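Local coordinates for protein beta-agarase (PDB 6AII) that probably hydrolyses beta-1,4 linkages of agarose to release neoagarobiose, as a calcium-bound catalytic domain of glycoside hydrolase family 16, at residues Y204-G208 with L249-G253; L241-Y246 with A258-V264. All blocks are in the same frame, centred on the assembly; numbering follows the deposited sequence.

Contact 1 of 2, residues Y204-G208 with L249-G253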
loop_
_atom_site.group_PDB
_atom_site.type_symbol
_atom_site.label_atom_id
_atom_site.label_comp_id
_atom_site.label_asym_id
_atom_site.label_seq_id
_atom_site.Cartn_x
_atom_site.Cartn_y
_atom_site.Cartn_z
ATOM N N TYR A 204 0.297 -12.132 -4.145
ATOM C CA TYR A 204 1.241 -12.951 -3.322
ATOM C C TYR A 204 0.510 -13.597 -2.156
ATOM O O TYR A 204 -0.268 -12.966 -1.421
ATOM C CB TYR A 204 2.335 -12.042 -2.748
ATOM C CG TYR A 204 3.353 -12.787 -1.914
ATOM C CD1 TYR A 204 4.383 -13.410 -2.543
ATOM C CD2 TYR A 204 3.174 -12.934 -0.556
ATOM C CE1 TYR A 204 5.307 -14.163 -1.830
ATOM C CE2 TYR A 204 4.114 -13.634 0.189
ATOM C CZ TYR A 204 5.162 -14.240 -0.471
ATOM O OH TYR A 204 6.039 -15.044 0.212
ATOM N N TYR A 205 0.807 -14.891 -1.918
ATOM C CA TYR A 205 0.360 -15.548 -0.669
ATOM C C TYR A 205 1.307 -16.735 -0.413
ATOM O O TYR A 205 2.133 -17.037 -1.244
ATOM C CB TYR A 205 -1.124 -15.959 -0.630
ATOM C CG TYR A 205 -1.474 -17.159 -1.474
ATOM C CD1 TYR A 205 -1.618 -17.044 -2.847
ATOM C CD2 TYR A 205 -1.685 -18.383 -0.858
ATOM C CE1 TYR A 205 -1.931 -18.153 -3.633
ATOM C CE2 TYR A 205 -2.054 -19.484 -1.628
ATOM C CZ TYR A 205 -2.225 -19.342 -2.987
ATOM O OH TYR A 205 -2.539 -20.411 -3.813
ATOM N N GLU A 206 1.228 -17.266 0.788
ATOM C CA GLU A 206 2.052 -18.404 1.240
ATOM C C GLU A 206 1.122 -19.485 1.755
ATOM O O GLU A 206 0.220 -19.220 2.588
ATOM C CB GLU A 206 2.981 -17.945 2.347
ATOM C CG GLU A 206 4.011 -16.980 1.856
ATOM C CD GLU A 206 4.863 -16.423 2.985
ATOM O OE1 GLU A 206 4.729 -16.917 4.110
ATOM O OE2 GLU A 206 5.625 -15.491 2.733
ATOM N N ASN A 207 1.319 -20.718 1.240
ATOM C CA ASN A 207 0.587 -21.842 1.749
ATOM C C ASN A 207 0.693 -21.914 3.275
ATOM O O ASN A 207 1.841 -21.850 3.803
ATOM C CB ASN A 207 1.144 -23.150 1.152
ATOM C CG ASN A 207 0.482 -24.422 1.668
ATOM O OD1 ASN A 207 0.643 -24.885 2.834
ATOM N ND2 ASN A 207 -0.359 -24.956 0.811
ATOM N N GLY A 208 -0.451 -21.984 3.965
ATOM C CA GLY A 208 -0.531 -22.087 5.391
ATOM C C GLY A 208 -0.835 -20.797 6.107
ATOM O O GLY A 208 -1.267 -20.822 7.264
ATOM N N LEU A 249 8.515 -15.737 -6.069
ATOM C CA LEU A 249 8.279 -16.979 -5.265
ATOM C C LEU A 249 6.790 -17.280 -5.173
ATOM O O LEU A 249 6.007 -16.383 -4.796
ATOM C CB LEU A 249 8.836 -16.764 -3.847
ATOM C CG LEU A 249 10.335 -16.575 -3.788
ATOM C CD1 LEU A 249 10.806 -16.497 -2.327
ATOM C CD2 LEU A 249 11.068 -17.705 -4.516
ATOM N N ASP A 250 6.419 -18.496 -5.597
ATOM C CA ASP A 250 5.029 -18.893 -5.582
ATOM C C ASP A 250 4.634 -19.308 -4.163
ATOM O O ASP A 250 5.410 -19.206 -3.240
ATOM C CB ASP A 250 4.797 -19.889 -6.715
ATOM C CG ASP A 250 5.045 -21.345 -6.381
ATOM O OD1 ASP A 250 5.448 -21.629 -5.240
ATOM O OD2 ASP A 250 4.752 -22.179 -7.292
ATOM N N PRO A 251 3.399 -19.671 -3.994
ATOM C CA PRO A 251 2.854 -19.911 -2.660
ATOM C C PRO A 251 3.423 -21.149 -1.986
ATOM O O PRO A 251 3.325 -21.269 -0.786
ATOM C CB PRO A 251 1.369 -20.127 -2.821
ATOM C CG PRO A 251 1.053 -19.445 -4.104
ATOM C CD PRO A 251 2.291 -19.549 -4.959
ATOM N N ASP A 252 4.067 -22.003 -2.798
ATOM C CA ASP A 252 4.739 -23.169 -2.275
ATOM C C ASP A 252 6.236 -22.939 -2.137
ATOM O O ASP A 252 7.041 -23.852 -1.846
ATOM C CB ASP A 252 4.485 -24.336 -3.214
ATOM C CG ASP A 252 3.023 -24.711 -3.329
ATOM O OD1 ASP A 252 2.279 -24.680 -2.314
ATOM O OD2 ASP A 252 2.585 -24.885 -4.508
ATOM N N GLY A 253 6.678 -21.670 -2.316
ATOM C CA GLY A 253 8.084 -21.334 -2.178
ATOM C C GLY A 253 8.937 -21.565 -3.417
ATOM O O GLY A 253 10.159 -21.417 -3.392
HETATM O O HOH W 1 6.505 -18.022 -1.071
HETATM O O HOH W 2 3.252 -16.363 -3.812
HETATM O O HOH W 3 -0.204 -23.779 -1.903
#
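Start with Pro251, the residue most covered here: its CG lies 3.6 Å from the centroid of the Tyr205 ring, over the face, a CH-pi contact. Tyr205 is in the p rotamer, which turns a ring face to the proline, and the same ring has a cation-pi partner in Lys171. Tyr204 takes the t rotamer, which brings CE1 of Tyr204 to 3.8 Å from O of Leu249. Glu206, whose CA-to-CB bond points away from 249-253, accepts from Tyr204 OH at OE2 (2.6 Å), a bond within its own segment. One direct hydrogen bond crosses, backbone Asn207 N to Pro251 O, 2.9 Å and nearly straight. Three waters bridge the segments. Water 1 donates to Tyr204 OH (3.3 Å) and Asp250 O (2.7 Å), water 2 to Tyr205 O and Leu249 O, both at 2.9 Å, while water 3 accepts from Asn207 ND2 (3.0 Å) and donates to Asp252 OD1 (2.7 Å). OD1 of Asp250, chi1 near 88°, accepts from Asp252 N (2.8 Å) and from Lys254 N: an Asx turn laid over the type I beta turn Asp250-Gly253, in the hairpin loop joining strands 245-249 and 255-259.

Contact 2 of 2, residues L241-Y246 with A258-V264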
loop_
_atom_site.group_PDB
_atom_site.type_symbol
_atom_site.label_atom_id
_atom_site.label_comp_id
_atom_site.label_asym_id
_atom_site.label_seq_id
_atom_site.Cartn_x
_atom_site.Cartn_y
_atom_site.Cartn_z
ATOM N N LEU A 241 10.154 -7.470 -11.438
ATOM C CA LEU A 241 9.768 -7.209 -12.846
ATOM C C LEU A 241 10.945 -6.419 -13.461
ATOM O O LEU A 241 11.365 -5.449 -12.886
ATOM C CB LEU A 241 8.510 -6.356 -12.911
ATOM C CG LEU A 241 7.171 -7.097 -12.861
ATOM C CD1 LEU A 241 7.002 -7.799 -11.551
ATOM C CD2 LEU A 241 5.965 -6.200 -13.125
ATOM N N SER A 242 11.430 -6.908 -14.603
ATOM C CA SER A 242 12.639 -6.309 -15.222
ATOM C C SER A 242 12.510 -6.371 -16.745
ATOM O O SER A 242 12.739 -7.436 -17.321
ATOM C CB SER A 242 13.882 -7.012 -14.786
ATOM O OG SER A 242 14.998 -6.161 -15.083
ATOM N N GLY A 243 12.105 -5.266 -17.349
ATOM C CA GLY A 243 11.915 -5.256 -18.855
ATOM C C GLY A 243 10.819 -6.197 -19.306
ATOM O O GLY A 243 9.660 -6.000 -18.944
ATOM N N LYS A 244 11.202 -7.269 -20.035
ATOM C CA LYS A 244 10.241 -8.213 -20.521
ATOM C C LYS A 244 10.217 -9.452 -19.636
ATOM O O LYS A 244 9.434 -10.378 -19.907
ATOM C CB LYS A 244 10.566 -8.646 -21.960
ATOM C CG LYS A 244 10.568 -7.496 -22.945
ATOM C CD LYS A 244 10.734 -8.029 -24.369
ATOM C CE LYS A 244 10.628 -6.887 -25.346
ATOM N NZ LYS A 244 10.619 -7.402 -26.737
ATOM N N ASN A 245 11.050 -9.482 -18.591
ATOM C CA ASN A 245 11.254 -10.659 -17.746
ATOM C C ASN A 245 10.664 -10.356 -16.352
ATOM O O ASN A 245 10.560 -9.179 -15.979
ATOM C CB ASN A 245 12.727 -10.951 -17.503
ATOM C CG ASN A 245 13.415 -11.369 -18.800
ATOM O OD1 ASN A 245 12.806 -11.968 -19.666
ATOM N ND2 ASN A 245 14.667 -11.006 -18.950
ATOM N N TYR A 246 10.253 -11.429 -15.686
ATOM C CA TYR A 246 9.851 -11.238 -14.285
ATOM C C TYR A 246 10.012 -12.562 -13.571
ATOM O O TYR A 246 10.028 -13.636 -14.222
ATOM C CB TYR A 246 8.406 -10.722 -14.167
ATOM C CG TYR A 246 7.280 -11.629 -14.583
ATOM C CD1 TYR A 246 6.991 -11.769 -15.928
ATOM C CD2 TYR A 246 6.492 -12.351 -13.672
ATOM C CE1 TYR A 246 5.985 -12.598 -16.370
ATOM C CE2 TYR A 246 5.529 -13.239 -14.105
ATOM C CZ TYR A 246 5.243 -13.312 -15.461
ATOM O OH TYR A 246 4.251 -14.122 -15.922
ATOM N N ALA A 258 9.971 -16.089 -15.601
ATOM C CA ALA A 258 9.110 -15.981 -16.760
ATOM C C ALA A 258 9.646 -14.884 -17.681
ATOM O O ALA A 258 10.364 -13.982 -17.278
ATOM C CB ALA A 258 7.684 -15.723 -16.338
ATOM N N SER A 259 9.311 -15.025 -18.960
ATOM C CA SER A 259 9.713 -14.088 -20.034
ATOM C C SER A 259 8.497 -13.760 -20.887
ATOM O O SER A 259 7.921 -14.677 -21.421
ATOM C CB SER A 259 10.747 -14.712 -20.905
ATOM O OG SER A 259 12.035 -14.643 -20.295
ATOM N N ALA A 260 8.110 -12.512 -21.004
ATOM C CA ALA A 260 6.929 -12.129 -21.783
ATOM C C ALA A 260 7.367 -11.584 -23.150
ATOM O O ALA A 260 8.547 -11.272 -23.346
ATOM C CB ALA A 260 6.107 -11.105 -21.060
ATOM N N ASP A 261 6.401 -11.495 -24.075
ATOM C CA ASP A 261 6.680 -10.986 -25.420
ATOM C C ASP A 261 6.512 -9.476 -25.457
ATOM O O ASP A 261 6.564 -8.882 -26.540
ATOM C CB ASP A 261 5.704 -11.571 -26.454
ATOM C CG ASP A 261 5.969 -13.027 -26.818
ATOM O OD1 ASP A 261 7.120 -13.505 -26.604
ATOM O OD2 ASP A 261 5.017 -13.677 -27.333
ATOM N N PHE A 262 6.298 -8.848 -24.307
ATOM C CA PHE A 262 6.061 -7.422 -24.181
ATOM C C PHE A 262 6.775 -6.934 -22.911
ATOM O O PHE A 262 7.225 -7.773 -22.086
ATOM C CB PHE A 262 4.554 -7.139 -24.080
ATOM C CG PHE A 262 3.856 -7.999 -23.051
ATOM C CD1 PHE A 262 3.833 -7.608 -21.708
ATOM C CD2 PHE A 262 3.269 -9.211 -23.401
ATOM C CE1 PHE A 262 3.204 -8.402 -20.755
ATOM C CE2 PHE A 262 2.649 -10.006 -22.436
ATOM C CZ PHE A 262 2.632 -9.605 -21.118
ATOM N N ASN A 263 6.941 -5.644 -22.810
ATOM C CA ASN A 263 7.513 -5.031 -21.604
ATOM C C ASN A 263 6.479 -5.184 -20.477
ATOM O O ASN A 263 5.335 -4.754 -20.643
ATOM C CB ASN A 263 7.871 -3.579 -21.872
ATOM C CG ASN A 263 8.511 -2.898 -20.678
ATOM O OD1 ASN A 263 7.812 -2.608 -19.708
ATOM N ND2 ASN A 263 9.819 -2.636 -20.751
ATOM N N VAL A 264 6.865 -5.759 -19.333
ATOM C CA VAL A 264 5.826 -6.039 -18.293
ATOM C C VAL A 264 5.584 -4.841 -17.393
ATOM O O VAL A 264 4.551 -4.882 -16.696
ATOM C CB VAL A 264 6.192 -7.277 -17.466
ATOM C CG1 VAL A 264 6.290 -8.507 -18.319
ATOM C CG2 VAL A 264 7.439 -7.063 -16.615
#
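Four backbone hydrogen bonds and one between side chains hold these segments. Tyr246 and Ala258 form an antiparallel hydrogen-bonded pair, Tyr246 N to Ala258 O at 3.0 Å and Ala258 N to Tyr246 O at 2.8 Å. Asn245 and Ser259 are a non-hydrogen-bonded pair, but their side chains meet on the same face, Ser259 OG donating to Asn245 OD1 at 2.9 Å. Beyond the ladder, Ala260 N reaches Lys244 O at 2.7 Å and Val264 N reaches Gly243 O at 2.8 Å, so 260-264 wraps around the type II' turn Ser242-Asn245. On the face opposite Asn245 and Ser259, Ala258 CB lies 3.8 Å from the centroid of the Tyr246 ring, a CH-pi contact. Val264 points back toward the turn, its CG2 3.8 Å from Leu241 CG and its CG1 4.1 Å from Tyr246 CD1. Val199 touches Tyr246 and Val264, and Tyr246 OH is hydrogen-bonded to Tyr200 N. Asn263 OD1 accepts from Asp266 N. The turn links strands 236-242 and 245-249; strand 255-259 pairs with the latter at the sheet edge, while Asn227, before strand 228-233, bonds the Gly243 backbone and, through OD1, Asn263 ND2.

Both contacts involve the hairpin of strands 245-249 and 255-259, but at different ends: contact 1 takes its connecting loop, contact 2 the end where the chain enters from strand 236-242 and leaves toward 264. Their centres are about 21 Å apart. Contact 1 lies at the surface and joins loops that follow strands of two different sheets, 203-204 in the mixed one and 245-249 in the antiparallel one; one direct hydrogen bond, bridging waters and a proline-tyrosine contact do the work. Contact 2, partly buried, stays within the antiparallel sheet and its outgoing loop. It covers 568 against 281 Å², with strand pairing, a serine-asparagine bond, and packing of Tyr246 and Leu241 with Ala258 and Val264.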